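Local coordinates for protein acetyltransferase, GNAT family (Streptococcus pneumoniae, PDB 2I79) that binds acetyl coenzyme A and, as a GNAT-family acetyltransferase, probably transfers its acetyl group to an amino group of an acceptor substrate, at residues I7-P12 and K52-D57; A16-F21 and E44-F49; A154-E157 and F161-V164. All coordinates share one frame; numbering follows the deposited sequence.

Contact 1 of 3, residues I7-P12 and K52-D57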
loop_
_atom_site.group_PDB
_atom_site.type_symbol
_atom_site.label_atom_id
_atom_site.label_comp_id
_atom_site.label_asym_id
_atom_site.label_seq_id
_atom_site.Cartn_x
_atom_site.Cartn_y
_atom_site.Cartn_z
ATOM N N ILE A 7 -18.770 6.716 -20.014
ATOM C CA ILE A 7 -18.141 6.414 -18.732
ATOM C C ILE A 7 -19.037 5.440 -17.990
ATOM O O ILE A 7 -20.247 5.684 -17.834
ATOM C CB ILE A 7 -17.883 7.653 -17.889
ATOM C CG1 ILE A 7 -16.833 8.520 -18.595
ATOM C CG2 ILE A 7 -17.405 7.238 -16.490
ATOM C CD1 ILE A 7 -16.485 9.832 -17.892
ATOM N N ARG A 8 -18.449 4.319 -17.573
ATOM C CA ARG A 8 -19.168 3.301 -16.790
ATOM C C ARG A 8 -18.220 2.352 -16.059
ATOM O O ARG A 8 -17.040 2.232 -16.410
ATOM C CB ARG A 8 -20.079 2.447 -17.689
ATOM C CG ARG A 8 -19.352 1.631 -18.742
ATOM C CD ARG A 8 -20.192 0.455 -19.241
ATOM N NE ARG A 8 -19.590 -0.208 -20.401
ATOM C CZ ARG A 8 -18.575 -1.066 -20.346
ATOM N NH1 ARG A 8 -18.035 -1.405 -19.181
ATOM N NH2 ARG A 8 -18.110 -1.612 -21.459
ATOM N N GLU A 9 -18.780 1.625 -15.104
ATOM C CA GLU A 9 -18.040 0.588 -14.375
ATOM C C GLU A 9 -17.515 -0.475 -15.327
ATOM O O GLU A 9 -18.223 -0.876 -16.252
ATOM C CB GLU A 9 -18.943 -0.054 -13.316
ATOM C CG GLU A 9 -18.202 -0.923 -12.344
ATOM C CD GLU A 9 -19.021 -1.279 -11.075
ATOM O OE1 GLU A 9 -20.151 -0.757 -10.876
ATOM O OE2 GLU A 9 -18.500 -2.071 -10.263
ATOM N N ALA A 10 -16.275 -0.915 -15.109
ATOM C CA ALA A 10 -15.684 -2.002 -15.883
ATOM C C ALA A 10 -16.456 -3.300 -15.643
ATOM O O ALA A 10 -16.931 -3.545 -14.528
ATOM C CB ALA A 10 -14.219 -2.200 -15.509
ATOM N N GLU A 11 -16.596 -4.110 -16.693
ATOM C CA GLU A 11 -17.156 -5.478 -16.580
ATOM C C GLU A 11 -16.133 -6.520 -17.045
ATOM O O GLU A 11 -15.224 -6.209 -17.811
ATOM C CB GLU A 11 -18.452 -5.620 -17.393
ATOM C CG GLU A 11 -19.573 -4.638 -16.963
ATOM C CD GLU A 11 -20.638 -4.427 -18.056
ATOM O OE1 GLU A 11 -21.100 -5.442 -18.642
ATOM O OE2 GLU A 11 -21.011 -3.261 -18.329
ATOM N N PRO A 12 -16.262 -7.766 -16.557
ATOM C CA PRO A 12 -15.327 -8.832 -16.985
ATOM C C PRO A 12 -15.113 -8.896 -18.508
ATOM O O PRO A 12 -14.010 -9.186 -18.952
ATOM C CB PRO A 12 -15.983 -10.126 -16.434
ATOM C CG PRO A 12 -17.405 -9.682 -16.009
ATOM C CD PRO A 12 -17.247 -8.264 -15.583
ATOM N N LYS A 52 -13.886 -9.152 -8.907
ATOM C CA LYS A 52 -13.681 -8.640 -7.544
ATOM C C LYS A 52 -14.093 -7.175 -7.352
ATOM O O LYS A 52 -14.816 -6.858 -6.402
ATOM C CB LYS A 52 -12.214 -8.764 -7.133
ATOM C CG LYS A 52 -11.862 -10.062 -6.462
ATOM C CD LYS A 52 -10.423 -10.015 -5.928
ATOM C CE LYS A 52 -9.926 -11.404 -5.492
ATOM N NZ LYS A 52 -9.793 -12.356 -6.663
ATOM N N GLN A 53 -13.597 -6.280 -8.220
ATOM C CA GLN A 53 -13.962 -4.847 -8.147
ATOM C C GLN A 53 -15.491 -4.632 -8.176
ATOM O O GLN A 53 -16.028 -3.880 -7.352
ATOM C CB GLN A 53 -13.300 -4.018 -9.273
ATOM C CG GLN A 53 -11.782 -3.812 -9.148
ATOM C CD GLN A 53 -11.352 -3.003 -7.914
ATOM O OE1 GLN A 53 -11.131 -3.564 -6.833
ATOM N NE2 GLN A 53 -11.195 -1.695 -8.085
ATOM N N ALA A 54 -16.180 -5.287 -9.117
ATOM C CA ALA A 54 -17.644 -5.186 -9.227
ATOM C C ALA A 54 -18.348 -5.786 -8.001
ATOM O O ALA A 54 -19.389 -5.279 -7.574
ATOM C CB ALA A 54 -18.133 -5.883 -10.492
ATOM N N SER A 55 -17.770 -6.851 -7.445
ATOM C CA SER A 55 -18.380 -7.589 -6.343
ATOM C C SER A 55 -18.013 -7.069 -4.956
ATOM O O SER A 55 -18.479 -7.622 -3.963
ATOM C CB SER A 55 -17.965 -9.049 -6.409
ATOM O OG SER A 55 -17.491 -9.475 -5.137
ATOM N N SER A 56 -17.154 -6.052 -4.889
ATOM C CA SER A 56 -16.661 -5.478 -3.633
ATOM C C SER A 56 -17.379 -4.156 -3.420
ATOM O O SER A 56 -17.576 -3.389 -4.368
ATOM C CB SER A 56 -15.141 -5.246 -3.745
ATOM O OG SER A 56 -14.627 -4.470 -2.681
ATOM N N ASP A 57 -17.763 -3.863 -2.188
ATOM C CA ASP A 57 -18.552 -2.663 -1.948
ATOM C C ASP A 57 -17.713 -1.411 -1.643
ATOM O O ASP A 57 -18.256 -0.331 -1.559
ATOM C CB ASP A 57 -19.625 -2.901 -0.868
ATOM C CG ASP A 57 -19.085 -3.607 0.362
ATOM O OD1 ASP A 57 -17.877 -3.431 0.690
ATOM O OD2 ASP A 57 -19.883 -4.353 1.006
#
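Glu9, at the end of strand 5-9, meets Ala54 near the C-terminal end of helix 43-55 through one carboxylate oxygen. Its OE2 stands 3.4 Å from Ala54 CA and 3.8 Å from Ala54 CB, so the oxygen rests against the CH and methyl groups of the helix. The backbone carbonyl of Gln53 lies slightly farther off, with Glu9 OE2 4.2 Å from Gln53 O. The glutamate spans the gap because its chain is extended, with CG anti to the backbone N (chi1 -168°) and the rest stretched out beyond it. Gln53 starts toward the strand, but its amide turns off to hydrogen-bond through NE2 with Ile76 O and Thr61 OG1. Behind Glu9, its own carbonyl is held by Arg8: NH1 donates to Glu9 O over 3.0 Å, with the oxygen in the guanidinium plane. Arg8 NH1 also forms a salt bridge with Asp14. Backbone hydrogen bonds between Arg8 and Leu63 and between Ala10 and Thr61 tie this chain to strand 60-66. With no hydrogen bond or salt bridge across the two segments, the carboxylate adds little directional hold, and strand and helix end are probably positioned mainly by their separate bonds to the sheet.

Contact 2 of 3, residues A16-F21 and E44-F49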
loop_
_atom_site.group_PDB
_atom_site.type_symbol
_atom_site.label_atom_id
_atom_site.label_comp_id
_atom_site.label_asym_id
_atom_site.label_seq_id
_atom_site.Cartn_x
_atom_site.Cartn_y
_atom_site.Cartn_z
ATOM N N ALA A 16 -9.706 -7.773 -21.851
ATOM C CA ALA A 16 -8.688 -7.784 -22.899
ATOM C C ALA A 16 -8.347 -6.372 -23.317
ATOM O O ALA A 16 -7.168 -6.031 -23.474
ATOM C CB ALA A 16 -9.188 -8.636 -24.138
ATOM N N GLU A 17 -9.384 -5.553 -23.509
ATOM C CA GLU A 17 -9.188 -4.140 -23.899
ATOM C C GLU A 17 -8.521 -3.365 -22.782
ATOM O O GLU A 17 -7.688 -2.506 -23.041
ATOM C CB GLU A 17 -10.501 -3.456 -24.252
ATOM C CG GLU A 17 -11.186 -3.923 -25.521
ATOM C CD GLU A 17 -12.670 -3.508 -25.538
ATOM O OE1 GLU A 17 -12.940 -2.308 -25.771
ATOM O OE2 GLU A 17 -13.545 -4.373 -25.286
ATOM N N LEU A 18 -8.885 -3.666 -21.543
ATOM C CA LEU A 18 -8.296 -2.989 -20.396
ATOM C C LEU A 18 -6.832 -3.368 -20.236
ATOM O O LEU A 18 -6.024 -2.526 -19.920
ATOM C CB LEU A 18 -9.087 -3.298 -19.119
ATOM C CG LEU A 18 -8.591 -2.625 -17.819
ATOM C CD1 LEU A 18 -8.329 -1.091 -17.983
ATOM C CD2 LEU A 18 -9.572 -2.921 -16.723
ATOM N N VAL A 19 -6.486 -4.640 -20.462
ATOM C CA VAL A 19 -5.079 -5.049 -20.448
ATOM C C VAL A 19 -4.322 -4.284 -21.535
ATOM O O VAL A 19 -3.229 -3.768 -21.317
ATOM C CB VAL A 19 -4.873 -6.612 -20.614
ATOM C CG1 VAL A 19 -3.378 -6.943 -20.932
ATOM C CG2 VAL A 19 -5.317 -7.383 -19.383
ATOM N N ALA A 20 -4.929 -4.200 -22.716
ATOM C CA ALA A 20 -4.324 -3.526 -23.860
ATOM C C ALA A 20 -4.048 -2.043 -23.565
ATOM O O ALA A 20 -2.936 -1.505 -23.824
ATOM C CB ALA A 20 -5.231 -3.685 -25.071
ATOM N N PHE A 21 -5.060 -1.375 -23.003
ATOM C CA PHE A 21 -4.939 0.031 -22.632
ATOM C C PHE A 21 -3.861 0.252 -21.573
ATOM O O PHE A 21 -3.079 1.220 -21.636
ATOM C CB PHE A 21 -6.288 0.554 -22.129
ATOM C CG PHE A 21 -6.214 1.945 -21.594
ATOM C CD1 PHE A 21 -6.032 3.031 -22.461
ATOM C CD2 PHE A 21 -6.261 2.180 -20.235
ATOM C CE1 PHE A 21 -5.929 4.299 -21.967
ATOM C CE2 PHE A 21 -6.142 3.468 -19.749
ATOM C CZ PHE A 21 -5.987 4.515 -20.617
ATOM N N GLU A 44 -7.100 -13.119 -18.992
ATOM C CA GLU A 44 -7.785 -14.056 -18.090
ATOM C C GLU A 44 -7.633 -13.634 -16.636
ATOM O O GLU A 44 -8.631 -13.553 -15.890
ATOM C CB GLU A 44 -7.272 -15.479 -18.346
ATOM C CG GLU A 44 -7.623 -16.012 -19.793
ATOM C CD GLU A 44 -6.890 -15.302 -20.996
ATOM O OE1 GLU A 44 -5.715 -14.831 -20.867
ATOM O OE2 GLU A 44 -7.506 -15.243 -22.104
ATOM N N GLU A 45 -6.403 -13.282 -16.253
ATOM C CA GLU A 45 -6.144 -12.706 -14.938
ATOM C C GLU A 45 -6.842 -11.366 -14.675
ATOM O O GLU A 45 -7.230 -11.070 -13.532
ATOM C CB GLU A 45 -4.633 -12.528 -14.733
ATOM C CG GLU A 45 -3.859 -13.850 -14.553
ATOM C CD GLU A 45 -2.355 -13.639 -14.477
ATOM O OE1 GLU A 45 -1.849 -12.674 -15.109
ATOM O OE2 GLU A 45 -1.676 -14.430 -13.773
ATOM N N MET A 46 -6.993 -10.536 -15.710
ATOM C CA MET A 46 -7.694 -9.275 -15.515
ATOM C C MET A 46 -9.176 -9.521 -15.214
ATOM O O MET A 46 -9.777 -8.797 -14.436
ATOM C CB MET A 46 -7.528 -8.339 -16.708
ATOM C CG MET A 46 -8.250 -7.006 -16.521
ATOM S SD MET A 46 -7.554 -5.940 -15.223
ATOM C CE MET A 46 -6.043 -5.428 -16.025
ATOM N N GLU A 47 -9.744 -10.530 -15.860
ATOM C CA GLU A 47 -11.158 -10.885 -15.702
ATOM C C GLU A 47 -11.492 -11.193 -14.212
ATOM O O GLU A 47 -12.526 -10.769 -13.691
ATOM C CB GLU A 47 -11.467 -12.056 -16.640
ATOM C CG GLU A 47 -12.893 -12.156 -17.152
ATOM C CD GLU A 47 -13.058 -13.099 -18.372
ATOM O OE1 GLU A 47 -12.148 -13.214 -19.240
ATOM O OE2 GLU A 47 -14.145 -13.699 -18.480
ATOM N N ILE A 48 -10.583 -11.880 -13.522
ATOM C CA ILE A 48 -10.663 -12.081 -12.067
ATOM C C ILE A 48 -10.658 -10.736 -11.312
ATOM O O ILE A 48 -11.613 -10.375 -10.606
ATOM C CB ILE A 48 -9.498 -13.009 -11.584
ATOM C CG1 ILE A 48 -9.727 -14.450 -12.094
ATOM C CG2 ILE A 48 -9.337 -12.960 -10.033
ATOM C CD1 ILE A 48 -8.458 -15.298 -12.256
ATOM N N PHE A 49 -9.597 -9.969 -11.486
ATOM C CA PHE A 49 -9.563 -8.648 -10.882
ATOM C C PHE A 49 -10.899 -7.890 -11.076
ATOM O O PHE A 49 -11.432 -7.291 -10.128
ATOM C CB PHE A 49 -8.391 -7.835 -11.424
ATOM C CG PHE A 49 -8.350 -6.418 -10.912
ATOM C CD1 PHE A 49 -7.924 -6.145 -9.618
ATOM C CD2 PHE A 49 -8.754 -5.352 -11.722
ATOM C CE1 PHE A 49 -7.891 -4.836 -9.135
ATOM C CE2 PHE A 49 -8.715 -4.047 -11.252
ATOM C CZ PHE A 49 -8.283 -3.788 -9.948
#
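Met46 of helix 43-55 reaches between Leu18 and Val19 of helix 15-26, and these three side chains make the contact by apolar packing. The closest approach belongs to its root: Met46 CB lies 3.6 Å from Val19 CG2. That same valine methyl also faces the far end of the methionine, with Val19 CG2 4.0 Å from Met46 CE, so the folded side chain curls around it. Valine and methionine run alongside each other, pointing opposite ways. Met46 has CG anti to its backbone N and then bends twice, at chi2 (68°) and chi3 (72°), which brings the terminal methyl back beside the valine.

The sulfur serves the other neighbour. Met46 SD is 3.9 Å from Leu18 CD2, and Leu18 lies roughly perpendicular to the methionine; Met46 CE adds a looser approach, 4.2 Å from Leu18 CG.

No hydrogen bond links the two segments, whose nearest CA atoms, those of Val19 and Met46, are 7.0 Å apart.

Around this core, Met46 also packs on Ala15 and Leu22 of helix 15-26 and on Leu41, while Val19 touches Ile39. Leu18 faces Leu63 of strand 60-66 and Ile73 of strand 69-77, and Phe49 packs on Thr61 and Asn75. The contact thus pairs the two N-terminal helices of the GNAT fold, 15-26 and 43-55, which lie together on strands 60-66 and 69-77.

Contact 3 of 3, residues A154-E157 and F161-V164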
loop_
_atom_site.group_PDB
_atom_site.type_symbol
_atom_site.label_atom_id
_atom_site.label_comp_id
_atom_site.label_asym_id
_atom_site.label_seq_id
_atom_site.Cartn_x
_atom_site.Cartn_y
_atom_site.Cartn_z
ATOM N N ALA A 154 10.030 6.989 -5.454
ATOM C CA ALA A 154 10.035 6.392 -6.778
ATOM C C ALA A 154 11.467 6.362 -7.330
ATOM O O ALA A 154 12.311 7.244 -7.017
ATOM C CB ALA A 154 9.139 7.189 -7.701
ATOM N N TYR A 155 11.697 5.365 -8.180
ATOM C CA TYR A 155 12.954 5.160 -8.873
ATOM C C TYR A 155 12.719 5.276 -10.384
ATOM O O TYR A 155 11.840 4.595 -10.925
ATOM C CB TYR A 155 13.451 3.769 -8.508
ATOM C CG TYR A 155 14.746 3.364 -9.139
ATOM C CD1 TYR A 155 14.783 2.394 -10.150
ATOM C CD2 TYR A 155 15.937 3.913 -8.709
ATOM C CE1 TYR A 155 15.980 2.013 -10.732
ATOM C CE2 TYR A 155 17.148 3.544 -9.283
ATOM C CZ TYR A 155 17.165 2.587 -10.288
ATOM O OH TYR A 155 18.385 2.231 -10.843
ATOM N N ILE A 156 13.464 6.146 -11.068
ATOM C CA ILE A 156 13.295 6.330 -12.522
ATOM C C ILE A 156 14.625 6.288 -13.266
ATOM O O ILE A 156 15.687 6.386 -12.662
ATOM C CB ILE A 156 12.553 7.676 -12.901
ATOM C CG1 ILE A 156 13.302 8.904 -12.374
ATOM C CG2 ILE A 156 11.097 7.677 -12.427
ATOM C CD1 ILE A 156 12.904 10.215 -13.070
ATOM N N GLU A 157 14.553 6.140 -14.589
ATOM C CA GLU A 157 15.717 6.352 -15.468
ATOM C C GLU A 157 16.940 5.506 -15.093
ATOM O O GLU A 157 18.091 5.926 -15.301
ATOM C CB GLU A 157 16.101 7.838 -15.479
ATOM C CG GLU A 157 15.017 8.715 -16.089
ATOM C CD GLU A 157 15.239 10.202 -15.869
ATOM O OE1 GLU A 157 16.248 10.600 -15.234
ATOM O OE2 GLU A 157 14.377 10.987 -16.339
ATOM N N PHE A 161 16.564 8.438 -8.005
ATOM C CA PHE A 161 15.500 8.508 -7.004
ATOM C C PHE A 161 14.826 9.865 -6.968
ATOM O O PHE A 161 15.480 10.895 -7.046
ATOM C CB PHE A 161 16.043 8.180 -5.622
ATOM C CG PHE A 161 16.525 6.778 -5.505
ATOM C CD1 PHE A 161 15.630 5.751 -5.304
ATOM C CD2 PHE A 161 17.884 6.483 -5.586
ATOM C CE1 PHE A 161 16.065 4.472 -5.197
ATOM C CE2 PHE A 161 18.321 5.206 -5.459
ATOM C CZ PHE A 161 17.410 4.192 -5.277
ATOM N N ILE A 162 13.507 9.854 -6.863
ATOM C CA ILE A 162 12.732 11.083 -6.804
ATOM C C ILE A 162 11.707 11.012 -5.667
ATOM O O ILE A 162 11.329 9.922 -5.194
ATOM C CB ILE A 162 12.012 11.394 -8.148
ATOM C CG1 ILE A 162 10.974 10.311 -8.501
ATOM C CG2 ILE A 162 13.012 11.603 -9.314
ATOM C CD1 ILE A 162 10.170 10.679 -9.733
ATOM N N ASP A 163 11.241 12.190 -5.270
ATOM C CA ASP A 163 10.247 12.355 -4.213
ATOM C C ASP A 163 8.817 12.223 -4.718
ATOM O O ASP A 163 8.494 12.537 -5.879
ATOM C CB ASP A 163 10.355 13.749 -3.548
ATOM C CG ASP A 163 11.653 13.952 -2.751
ATOM O OD1 ASP A 163 12.731 13.542 -3.200
ATOM O OD2 ASP A 163 11.600 14.555 -1.663
ATOM N N VAL A 164 7.959 11.822 -3.787
ATOM C CA VAL A 164 6.511 11.763 -3.970
ATOM C C VAL A 164 5.777 12.594 -2.909
ATOM O O VAL A 164 6.245 12.742 -1.800
ATOM C CB VAL A 164 5.990 10.314 -3.969
ATOM C CG1 VAL A 164 6.622 9.539 -5.127
ATOM C CG2 VAL A 164 6.227 9.569 -2.618
#
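Ala154 and Ile162 exchange two backbone hydrogen bonds. The nearly straight one runs from Ile162 N to Ala154 O, 2.9 Å with an N-H...O angle of 170°; its partner, Ala154 N to Ile162 O, is longer at 3.2 Å and more bent. Ala154 O is also approached by Phe161 CA at 3.4 Å, so this oxygen takes one hydrogen bond and a much weaker CA-H...O contact. The tie reaches beyond the chain: Tyr155 O accepts a bond from Arg83 NH2 of the second subunit.

These pairings place the contact in the beta hairpin of strands 145-156 and 160-170, the last two strands of the GNAT sheet. Ala154 and Ile162 form a hydrogen-bonded antiparallel pair, Tyr155 and Phe161 the adjoining non-hydrogen-bonded one.

On the face carrying the aromatics, Tyr155 CD2 lies over one face of the Phe161 ring, near its rim, 3.6 Å from Phe161 CE1. The ring planes are inclined at 53°, an oblique pairing. Phe161 also takes part in a cation-pi contact with Arg152 and meets His86 of the second subunit edge-to-face.

On the other face, Ala154 CB packs 3.7 Å from Ile162 CG1. Ile162 CG1 sits between the backbone N and carbonyl carbon (chi1 63°), leaving CG2 to meet Ile156 CD1 at 4.0 Å; Ile156 stands nearly square to Ile162, and both touch Arg131.

In the fold
Contacts 1 and 2 share helix 43-55: residues 52-57 take in its last turn and the chain that follows, residues 44-49 lie nearer its start. Their centres are 12 Å apart, they touch where Pro12 packs on Glu47, and both segments of contact 2 fall in sequence between those of contact 1. Contact 1 sets the end of strand 5-9 against helix 43-55, and contact 2 sets that helix against helix 15-26. Contact 3 comes later, its centre about 31 Å from that of contact 1 and 28 Å from that of contact 2. Strands 5-9 and 145-156 are the outermost within this chain of one seven-stranded mixed sheet; contacts 1 and 2 thus belong to its N-terminal part, contact 3 to the far-edge hairpin that meets the second subunit.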